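Local coordinates for protein phosphodiesterase (Salpingoeca rosetta, PDB 7D7P) that belongs to the 3',5'-cyclic nucleotide phosphodiesterase family of the HD clan and carries a zinc and a magnesium ion in an all-helical fold, at residues Q100-P105 and D147-G152; H223-K228 and K321-Q326. All blocks are in the same frame, centred on the assembly; numbering follows the deposited sequence.

Contact 1 (Q100-P105 and D147-G152). With MG (magnesium ion), chain H; ZN (zinc ion), chain G; EDO (1,2-ethanediol), chain F.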
ATOM      1  N   GLN A 100      36.801  11.023  -7.075  1.00 21.54           N
ATOM      2  CA  GLN A 100      36.387   9.838  -7.814  1.00 21.12           C
ATOM      3  C   GLN A 100      34.875   9.719  -7.939  1.00 19.71           C
ATOM      4  O   GLN A 100      34.394   8.811  -8.624  1.00 16.81           O
ATOM      5  CB  GLN A 100      36.951   8.577  -7.158  1.00 21.32           C
ATOM      6  CG  GLN A 100      38.461   8.466  -7.265  1.00 29.18           C
ATOM      7  CD  GLN A 100      38.917   8.020  -8.638  1.00 40.17           C
ATOM      8  OE1 GLN A 100      39.897   8.537  -9.176  1.00 41.39           O
ATOM      9  NE2 GLN A 100      38.210   7.055  -9.213  1.00 32.75           N
ATOM     10  N   TYR A 101      34.119  10.596  -7.292  1.00 16.26           N
ATOM     11  CA  TYR A 101      32.704  10.726  -7.586  1.00 18.16           C
ATOM     12  C   TYR A 101      32.528  11.685  -8.754  1.00 20.64           C
ATOM     13  O   TYR A 101      33.332  12.600  -8.958  1.00 22.20           O
ATOM     14  CB  TYR A 101      31.928  11.217  -6.361  1.00 20.71           C
ATOM     15  CG  TYR A 101      31.548  10.096  -5.417  1.00 11.96           C
ATOM     16  CD1 TYR A 101      32.421   9.672  -4.427  1.00 17.33           C
ATOM     17  CD2 TYR A 101      30.324   9.448  -5.533  1.00 12.64           C
ATOM     18  CE1 TYR A 101      32.084   8.638  -3.567  1.00 15.81           C
ATOM     19  CE2 TYR A 101      29.976   8.414  -4.678  1.00 19.74           C
ATOM     20  CZ  TYR A 101      30.860   8.014  -3.697  1.00 19.49           C
ATOM     21  OH  TYR A 101      30.524   6.985  -2.844  1.00 17.46           O
ATOM     22  N   ASN A 102      31.483  11.452  -9.537  1.00 17.21           N
ATOM     23  CA  ASN A 102      31.187  12.262 -10.707  1.00 21.73           C
ATOM     24  C   ASN A 102      30.044  13.227 -10.411  1.00 24.89           C
ATOM     25  O   ASN A 102      29.284  13.055  -9.455  1.00 22.71           O
ATOM     26  CB  ASN A 102      30.847  11.365 -11.899  1.00 18.87           C
ATOM     27  CG  ASN A 102      31.983  10.426 -12.256  1.00 23.11           C
ATOM     28  OD1 ASN A 102      33.118  10.862 -12.453  1.00 22.21           O
ATOM     29  ND2 ASN A 102      31.690   9.131 -12.320  1.00 16.79           N
ATOM     30  N   LYS A 103      29.940  14.261 -11.247  1.00 27.41           N
ATOM     31  CA  LYS A 103      28.971  15.337 -11.038  1.00 25.64           C
ATOM     32  C   LYS A 103      27.589  14.939 -11.564  1.00 28.05           C
ATOM     33  O   LYS A 103      27.010  15.575 -12.445  1.00 31.73           O
ATOM     34  CB  LYS A 103      29.466  16.619 -11.696  1.00 31.86           C
ATOM     35  N   ASN A 104      27.060  13.859 -10.997  1.00 27.59           N
ATOM     36  CA  ASN A 104      25.721  13.406 -11.328  1.00 18.83           C
ATOM     37  C   ASN A 104      24.686  14.177 -10.513  1.00 21.87           C
ATOM     38  O   ASN A 104      25.002  14.737  -9.458  1.00 15.73           O
ATOM     39  CB  ASN A 104      25.588  11.908 -11.058  1.00 22.64           C
ATOM     40  CG  ASN A 104      26.570  11.079 -11.860  1.00 23.60           C
ATOM     41  OD1 ASN A 104      26.663  11.208 -13.082  1.00 21.76           O
ATOM     42  ND2 ASN A 104      27.318  10.222 -11.173  1.00 19.20           N
ATOM     43  N   PRO A 105      23.439  14.233 -10.990  1.00 18.24           N
ATOM     44  CA  PRO A 105      22.389  14.897 -10.195  1.00 18.32           C
ATOM     45  C   PRO A 105      22.129  14.228  -8.856  1.00 18.76           C
ATOM     46  O   PRO A 105      21.934  14.924  -7.853  1.00 17.35           O
ATOM     47  CB  PRO A 105      21.160  14.827 -11.114  1.00 20.65           C
ATOM     48  CG  PRO A 105      21.716  14.678 -12.491  1.00 24.65           C
ATOM     49  CD  PRO A 105      22.969  13.867 -12.338  1.00 22.46           C
ATOM     50  N   ASP A 147      29.295   4.244  -3.758  1.00 13.44           N
ATOM     51  CA  ASP A 147      28.844   4.588  -5.102  1.00 14.81           C
ATOM     52  C   ASP A 147      29.957   5.227  -5.925  1.00 15.01           C
ATOM     53  O   ASP A 147      29.687   6.059  -6.793  1.00 13.74           O
ATOM     54  CB  ASP A 147      27.629   5.515  -5.052  1.00 14.67           C
ATOM     55  CG  ASP A 147      26.314   4.768  -5.182  1.00 16.73           C
ATOM     56  OD1 ASP A 147      26.318   3.625  -5.688  1.00 14.86           O
ATOM     57  OD2 ASP A 147      25.272   5.328  -4.781  1.00 17.05           O
ATOM     58  N   LEU A 148      31.207   4.843  -5.668  1.00 16.12           N
ATOM     59  CA  LEU A 148      32.347   5.473  -6.328  1.00 21.77           C
ATOM     60  C   LEU A 148      32.267   5.331  -7.846  1.00 18.97           C
ATOM     61  O   LEU A 148      32.012   4.241  -8.368  1.00 17.36           O
ATOM     62  CB  LEU A 148      33.650   4.858  -5.819  1.00 18.75           C
ATOM     63  CG  LEU A 148      34.205   5.383  -4.495  1.00 17.66           C
ATOM     64  CD1 LEU A 148      35.170   4.369  -3.910  1.00 10.70           C
ATOM     65  CD2 LEU A 148      34.893   6.724  -4.695  1.00 14.43           C
ATOM     66  N   ASP A 149      32.490   6.448  -8.546  1.00 11.83           N
ATOM     67  CA  ASP A 149      32.552   6.492 -10.009  1.00 20.96           C
ATOM     68  C   ASP A 149      31.232   6.079 -10.658  1.00 21.50           C
ATOM     69  O   ASP A 149      31.211   5.558 -11.775  1.00 23.31           O
ATOM     70  CB  ASP A 149      33.710   5.640 -10.544  1.00 19.52           C
ATOM     71  CG  ASP A 149      34.054   5.957 -11.989  1.00 22.51           C
ATOM     72  OD1 ASP A 149      34.017   7.147 -12.369  1.00 25.31           O
ATOM     73  OD2 ASP A 149      34.359   5.010 -12.746  1.00 22.71           O
ATOM     74  N   HIS A 150      30.121   6.305  -9.963  1.00 23.09           N
ATOM     75  CA  HIS A 150      28.812   6.181 -10.590  1.00 19.22           C
ATOM     76  C   HIS A 150      28.683   7.205 -11.713  1.00 24.07           C
ATOM     77  O   HIS A 150      29.202   8.321 -11.615  1.00 18.75           O
ATOM     78  CB  HIS A 150      27.718   6.393  -9.540  1.00 22.51           C
ATOM     79  CG  HIS A 150      26.444   5.655  -9.820  1.00 24.10           C
ATOM     80  ND1 HIS A 150      25.569   6.034 -10.814  1.00 16.31           N
ATOM     81  CD2 HIS A 150      25.889   4.577  -9.219  1.00 16.65           C
ATOM     82  CE1 HIS A 150      24.532   5.213 -10.821  1.00 22.11           C
ATOM     83  NE2 HIS A 150      24.702   4.320  -9.864  1.00 20.79           N
ATOM     84  N   ASN A 151      28.000   6.821 -12.796  1.00 25.95           N
ATOM     85  CA  ASN A 151      27.767   7.723 -13.922  1.00 21.95           C
ATOM     86  C   ASN A 151      26.283   7.944 -14.195  1.00 25.48           C
ATOM     87  O   ASN A 151      25.916   8.336 -15.307  1.00 21.98           O
ATOM     88  CB  ASN A 151      28.455   7.209 -15.189  1.00 29.45           C
ATOM     89  CG  ASN A 151      29.954   7.413 -15.163  1.00 34.41           C
ATOM     90  OD1 ASN A 151      30.435   8.504 -14.857  1.00 41.50           O
ATOM     91  ND2 ASN A 151      30.703   6.364 -15.487  1.00 46.06           N
ATOM     92  N   GLY A 152      25.423   7.704 -13.208  1.00 18.47           N
ATOM     93  CA  GLY A 152      24.005   7.930 -13.397  1.00 19.93           C
ATOM     94  C   GLY A 152      23.299   6.902 -14.249  1.00 24.31           C
ATOM     95  O   GLY A 152      22.193   7.163 -14.729  1.00 20.10           O
TER
HETATM   96 MG    MG H 807      24.788   2.096  -5.693  1.00 21.78          MG
HETATM   97 ZN    ZN G 806      23.844   4.953  -3.154  1.00 22.94          ZN
HETATM   98  C1  EDO F 805      27.035   4.048 -14.504  1.00 30.03           C
HETATM   99  O1  EDO F 805      26.519   4.370 -13.207  1.00 25.93           O
HETATM  100  C2  EDO F 805      28.540   3.813 -14.437  1.00 34.27           C
HETATM  101  O2  EDO F 805      29.064   3.746 -15.768  1.00 39.32           O
HETATM  102  O   HOH W   1      29.757   9.375  -8.968  1.00 21.41           O
HETATM  103  O   HOH W   2      35.822   9.752 -12.099  1.00 39.01           O
HETATM  104  O   HOH W   3      29.094  10.921 -14.816  1.00 41.31           O
HETATM  105  O   HOH W   4      23.214   3.403  -6.662  1.00 16.88           O
HETATM  106  O   HOH W   5      23.906   2.581  -3.911  1.00 18.11           O
HETATM  107  O   HOH W   6      21.970   5.050  -4.613  1.00 18.64           O
HETATM  108  O   HOH W   7      25.302   1.506  -7.577  1.00 13.90           O
HETATM  109  O   HOH W   8      26.134   0.819  -4.460  1.00 17.33           O

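Contact 2 (H223-K228 and K321-Q326)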
ATOM      1  N   HIS A 223      15.100  -8.010  -2.034  1.00 27.18           N
ATOM      2  CA  HIS A 223      14.069  -8.965  -1.634  1.00 33.24           C
ATOM      3  C   HIS A 223      14.646 -10.090  -0.777  1.00 30.59           C
ATOM      4  O   HIS A 223      14.010 -10.527   0.190  1.00 29.02           O
ATOM      5  CB  HIS A 223      13.376  -9.530  -2.878  1.00 28.82           C
ATOM      6  CG  HIS A 223      12.155 -10.347  -2.582  1.00 42.49           C
ATOM      7  ND1 HIS A 223      10.940  -9.784  -2.245  1.00 44.99           N
ATOM      8  CD2 HIS A 223      11.960 -11.687  -2.578  1.00 41.92           C
ATOM      9  CE1 HIS A 223      10.053 -10.742  -2.046  1.00 47.82           C
ATOM     10  NE2 HIS A 223      10.647 -11.907  -2.239  1.00 46.02           N
ATOM     11  N   THR A 224      15.849 -10.571  -1.110  1.00 30.46           N
ATOM     12  CA  THR A 224      16.439 -11.655  -0.326  1.00 26.63           C
ATOM     13  C   THR A 224      16.700 -11.226   1.114  1.00 31.68           C
ATOM     14  O   THR A 224      16.453 -11.996   2.049  1.00 27.22           O
ATOM     15  CB  THR A 224      17.734 -12.148  -0.977  1.00 37.65           C
ATOM     16  OG1 THR A 224      18.740 -11.130  -0.882  1.00 46.07           O
ATOM     17  CG2 THR A 224      17.505 -12.512  -2.437  1.00 28.39           C
ATOM     18  N   LYS A 225      17.195 -10.003   1.316  1.00 27.08           N
ATOM     19  CA  LYS A 225      17.412  -9.527   2.677  1.00 23.85           C
ATOM     20  C   LYS A 225      16.092  -9.301   3.401  1.00 28.98           C
ATOM     21  O   LYS A 225      16.004  -9.532   4.611  1.00 21.70           O
ATOM     22  CB  LYS A 225      18.246  -8.246   2.668  1.00 19.78           C
ATOM     23  CG  LYS A 225      19.732  -8.481   2.448  1.00 23.78           C
ATOM     24  CD  LYS A 225      20.533  -7.202   2.644  1.00 23.71           C
ATOM     25  CE  LYS A 225      20.224  -6.184   1.556  1.00 21.30           C
ATOM     26  NZ  LYS A 225      20.597  -6.681   0.202  1.00 22.43           N
ATOM     27  N   LEU A 226      15.057  -8.865   2.678  1.00 25.00           N
ATOM     28  CA  LEU A 226      13.756  -8.654   3.305  1.00 27.29           C
ATOM     29  C   LEU A 226      13.153  -9.970   3.784  1.00 29.42           C
ATOM     30  O   LEU A 226      12.565 -10.030   4.872  1.00 29.19           O
ATOM     31  CB  LEU A 226      12.816  -7.953   2.325  1.00 25.77           C
ATOM     32  CG  LEU A 226      11.417  -7.614   2.849  1.00 35.96           C
ATOM     33  CD1 LEU A 226      11.491  -6.790   4.127  1.00 34.80           C
ATOM     34  CD2 LEU A 226      10.605  -6.895   1.784  1.00 34.38           C
ATOM     35  N   SER A 227      13.295 -11.037   2.989  1.00 30.09           N
ATOM     36  CA  SER A 227      12.771 -12.344   3.380  1.00 31.37           C
ATOM     37  C   SER A 227      13.478 -12.882   4.617  1.00 31.71           C
ATOM     38  O   SER A 227      12.836 -13.455   5.506  1.00 33.51           O
ATOM     39  CB  SER A 227      12.905 -13.340   2.227  1.00 31.27           C
ATOM     40  OG  SER A 227      12.247 -12.888   1.056  1.00 43.44           O
ATOM     41  N   LYS A 228      14.801 -12.721   4.689  1.00 25.69           N
ATOM     42  CA  LYS A 228      15.543 -13.219   5.843  1.00 23.94           C
ATOM     43  C   LYS A 228      15.201 -12.429   7.100  1.00 27.77           C
ATOM     44  O   LYS A 228      15.136 -12.994   8.198  1.00 27.99           O
ATOM     45  CB  LYS A 228      17.045 -13.173   5.561  1.00 28.69           C
ATOM     46  CG  LYS A 228      17.473 -14.044   4.387  1.00 36.45           C
ATOM     47  CD  LYS A 228      18.954 -13.891   4.087  1.00 39.60           C
ATOM     48  CE  LYS A 228      19.358 -14.709   2.868  1.00 41.97           C
ATOM     49  NZ  LYS A 228      20.802 -14.542   2.538  1.00 54.24           N
ATOM     50  N   LYS A 321       8.370   1.097   2.730  1.00 23.49           N
ATOM     51  CA  LYS A 321       7.522   0.826   3.892  1.00 27.66           C
ATOM     52  C   LYS A 321       7.597  -0.622   4.352  1.00 23.78           C
ATOM     53  O   LYS A 321       7.772  -0.848   5.566  1.00 25.87           O
ATOM     54  CB  LYS A 321       6.078   1.246   3.590  1.00 27.40           C
ATOM     55  CG  LYS A 321       5.172   1.312   4.808  1.00 33.61           C
ATOM     56  CD  LYS A 321       3.908   2.101   4.490  1.00 37.94           C
ATOM     57  CE  LYS A 321       3.034   2.282   5.718  1.00 43.31           C
ATOM     58  NZ  LYS A 321       1.948   3.272   5.470  1.00 45.95           N
ATOM     59  N   PRO A 322       7.473  -1.640   3.492  1.00 21.70           N
ATOM     60  CA  PRO A 322       7.637  -3.017   3.983  1.00 21.98           C
ATOM     61  C   PRO A 322       9.021  -3.285   4.543  1.00 23.24           C
ATOM     62  O   PRO A 322       9.160  -4.107   5.458  1.00 21.53           O
ATOM     63  CB  PRO A 322       7.352  -3.877   2.744  1.00 20.37           C
ATOM     64  CG  PRO A 322       6.554  -3.000   1.843  1.00 31.23           C
ATOM     65  CD  PRO A 322       7.094  -1.622   2.064  1.00 24.26           C
ATOM     66  N   TRP A 323      10.050  -2.615   4.020  1.00 18.58           N
ATOM     67  CA  TRP A 323      11.397  -2.785   4.557  1.00 24.51           C
ATOM     68  C   TRP A 323      11.479  -2.280   5.993  1.00 19.37           C
ATOM     69  O   TRP A 323      11.944  -2.995   6.888  1.00 17.34           O
ATOM     70  CB  TRP A 323      12.410  -2.059   3.669  1.00 19.13           C
ATOM     71  CG  TRP A 323      13.823  -2.104   4.183  1.00 21.28           C
ATOM     72  CD1 TRP A 323      14.456  -1.151   4.929  1.00 19.78           C
ATOM     73  CD2 TRP A 323      14.778  -3.156   3.986  1.00 20.61           C
ATOM     74  NE1 TRP A 323      15.743  -1.544   5.208  1.00 21.10           N
ATOM     75  CE2 TRP A 323      15.965  -2.771   4.639  1.00 19.85           C
ATOM     76  CE3 TRP A 323      14.743  -4.385   3.318  1.00 23.70           C
ATOM     77  CZ2 TRP A 323      17.107  -3.571   4.646  1.00 15.81           C
ATOM     78  CZ3 TRP A 323      15.877  -5.178   3.328  1.00 29.20           C
ATOM     79  CH2 TRP A 323      17.043  -4.767   3.988  1.00 24.10           C
ATOM     80  N   HIS A 324      11.018  -1.050   6.230  1.00 17.56           N
ATOM     81  CA  HIS A 324      11.124  -0.452   7.556  1.00 19.88           C
ATOM     82  C   HIS A 324      10.147  -1.059   8.552  1.00 23.30           C
ATOM     83  O   HIS A 324      10.384  -0.971   9.762  1.00 19.16           O
ATOM     84  CB  HIS A 324      10.918   1.059   7.466  1.00 21.15           C
ATOM     85  CG  HIS A 324      12.146   1.808   7.054  1.00 25.78           C
ATOM     86  ND1 HIS A 324      12.978   2.431   7.961  1.00 22.06           N
ATOM     87  CD2 HIS A 324      12.691   2.029   5.834  1.00 17.91           C
ATOM     88  CE1 HIS A 324      13.977   3.006   7.317  1.00 22.09           C
ATOM     89  NE2 HIS A 324      13.827   2.777   6.024  1.00 19.67           N
ATOM     90  N   GLN A 325       9.053  -1.662   8.079  1.00 19.55           N
ATOM     91  CA  GLN A 325       8.179  -2.401   8.983  1.00 26.20           C
ATOM     92  C   GLN A 325       8.896  -3.613   9.565  1.00 22.18           C
ATOM     93  O   GLN A 325       8.745  -3.924  10.752  1.00 21.19           O
ATOM     94  CB  GLN A 325       6.902  -2.823   8.256  1.00 26.63           C
ATOM     95  CG  GLN A 325       5.896  -1.697   8.080  1.00 23.42           C
ATOM     96  CD  GLN A 325       4.692  -2.111   7.257  1.00 35.21           C
ATOM     97  OE1 GLN A 325       4.811  -2.886   6.310  1.00 33.00           O
ATOM     98  NE2 GLN A 325       3.523  -1.590   7.614  1.00 35.35           N
ATOM     99  N   GLN A 326       9.690  -4.308   8.747  1.00 25.89           N
ATOM    100  CA  GLN A 326      10.496  -5.405   9.273  1.00 26.97           C
ATOM    101  C   GLN A 326      11.666  -4.883  10.097  1.00 24.14           C
ATOM    102  O   GLN A 326      12.032  -5.483  11.115  1.00 21.67           O
ATOM    103  CB  GLN A 326      10.995  -6.288   8.129  1.00 22.95           C
ATOM    104  CG  GLN A 326       9.890  -7.064   7.438  1.00 25.47           C
ATOM    105  CD  GLN A 326       9.101  -7.920   8.406  1.00 29.25           C
ATOM    106  OE1 GLN A 326       9.672  -8.673   9.195  1.00 31.91           O
ATOM    107  NE2 GLN A 326       7.780  -7.803   8.356  1.00 23.14           N
TER

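Contact 1 (Q100-P105 and D147-G152)
Asp147 meets Tyr101 at the start of the second loop: its backbone N gives a hydrogen bond to Tyr101 OH at 3.1 Å, and its CB lies beside CE2 of the ring. The same phenol oxygen also bonds Leu144 O, so it bridges the end of helix 133-145 and the loop. Asp147's carboxylate leads off to the metals, OD1 on magnesium and OD2 on zinc; His111, His146 and Asp260 share the zinc, a His-His-Asp-Asp set of the kind that defines the HD clan. Leu148 covers a face of the Tyr101 ring with its CA, a CH-pi contact 4.2 Å from the centroid, while its CD2 packs on Tyr101 CE1 and Gln100 CB. From Asp147 to His150 the backbone makes a type II beta turn. Within it, Asp149 N bonds Gln100 O only weakly, and Asp149 OD1 is met from above the carboxylate plane by Asn102 ND2 at 3.1 Å; OD2 is taken by His178. His150 O is gripped from opposite faces of its carbonyl plane by Asn102 ND2 and Asn104 ND2, each 2.7 Å away. The same chi1, near -60°, puts CG of both asparagines beside the backbone N, and both amides present ND2 with the oxygen near the amide plane. A water given a hydrogen bond by Asn102 N donates to His150 O as well. Asn151 OD1 shares a second water with Asn104 OD1, while its N and ND2 hold the two oxygens of a 1,2-ethanediol. Gly152 N, finally, bonds His150 ND1 in the ring plane at 2.9 Å.

Contact 2 (H223-K228 and K321-Q326)
Leu226 and Trp323 have the most surface buried by this contact, and their CA atoms, 6.4 Å apart, are the closest CA pair of the two segments, one on helix 222-234 and the other on helix 305-330. The two helix segments run in roughly the same direction, 34° apart, with 10.2 Å between their axes. A chi1 of -178° sets Leu226 CG anti to the backbone N; from there CD1 touches three groups: Trp323 CE3, the carbonyl O of Pro322 at 3.8 Å, and Gln326 CG at 3.7 Å. The leucine and glutamine side chains cross there at about a right angle.

Trp323 brings the six-membered end of its indole to the first helix edge-on. CZ3 stands 3.8 Å from Leu226 N, and CH2 is 3.9 Å from Lys225 CB, which lies in the ring plane. The other end of the indole is fixed by NE1 bonding Thr258 OG1, with His257 meeting the ring edge-to-face, so Trp323 also links this pair of helices to helix 245-260. Lys225 adds little beyond CB: its chain bends away, and NZ bonds Asn216 OD1 and Thr221 O.

Gln326 contributes its CB and CG, and its OE1 accepts from Asn233 ND2 further along helix 222-234, a polar tie between the same two helices just beyond these turns. Between the segments themselves no hydrogen bond forms: they meet by van der Waals packing, mostly of carbon atoms, in which the backbone O of Pro322 and N of Leu226 take part without bonding across.

From the N terminus, the chain leaves helix 87-99 into the loop 100-105, runs through helices 109-126 and 133-145, and returns at 147-152, where contact 1 closes a loop of 41 intervening residues, most of them helical. Only afterwards does contact 2 open, on helix 222-234; it closes after 92 intervening residues on helix 305-330, having enclosed helices 245-260 and 268-291. The two closures therefore follow in series, neither nested nor crossed. Contacts 1 and 2 lie on opposite sides of the chain's centre; the centres of contact 1 and contact 2 are about 27 Å apart, and the nearest atoms of contact 1 and contact 2 about 13 Å. Asp260, within the second loop, joins Asp147 of contact 1 on the zinc.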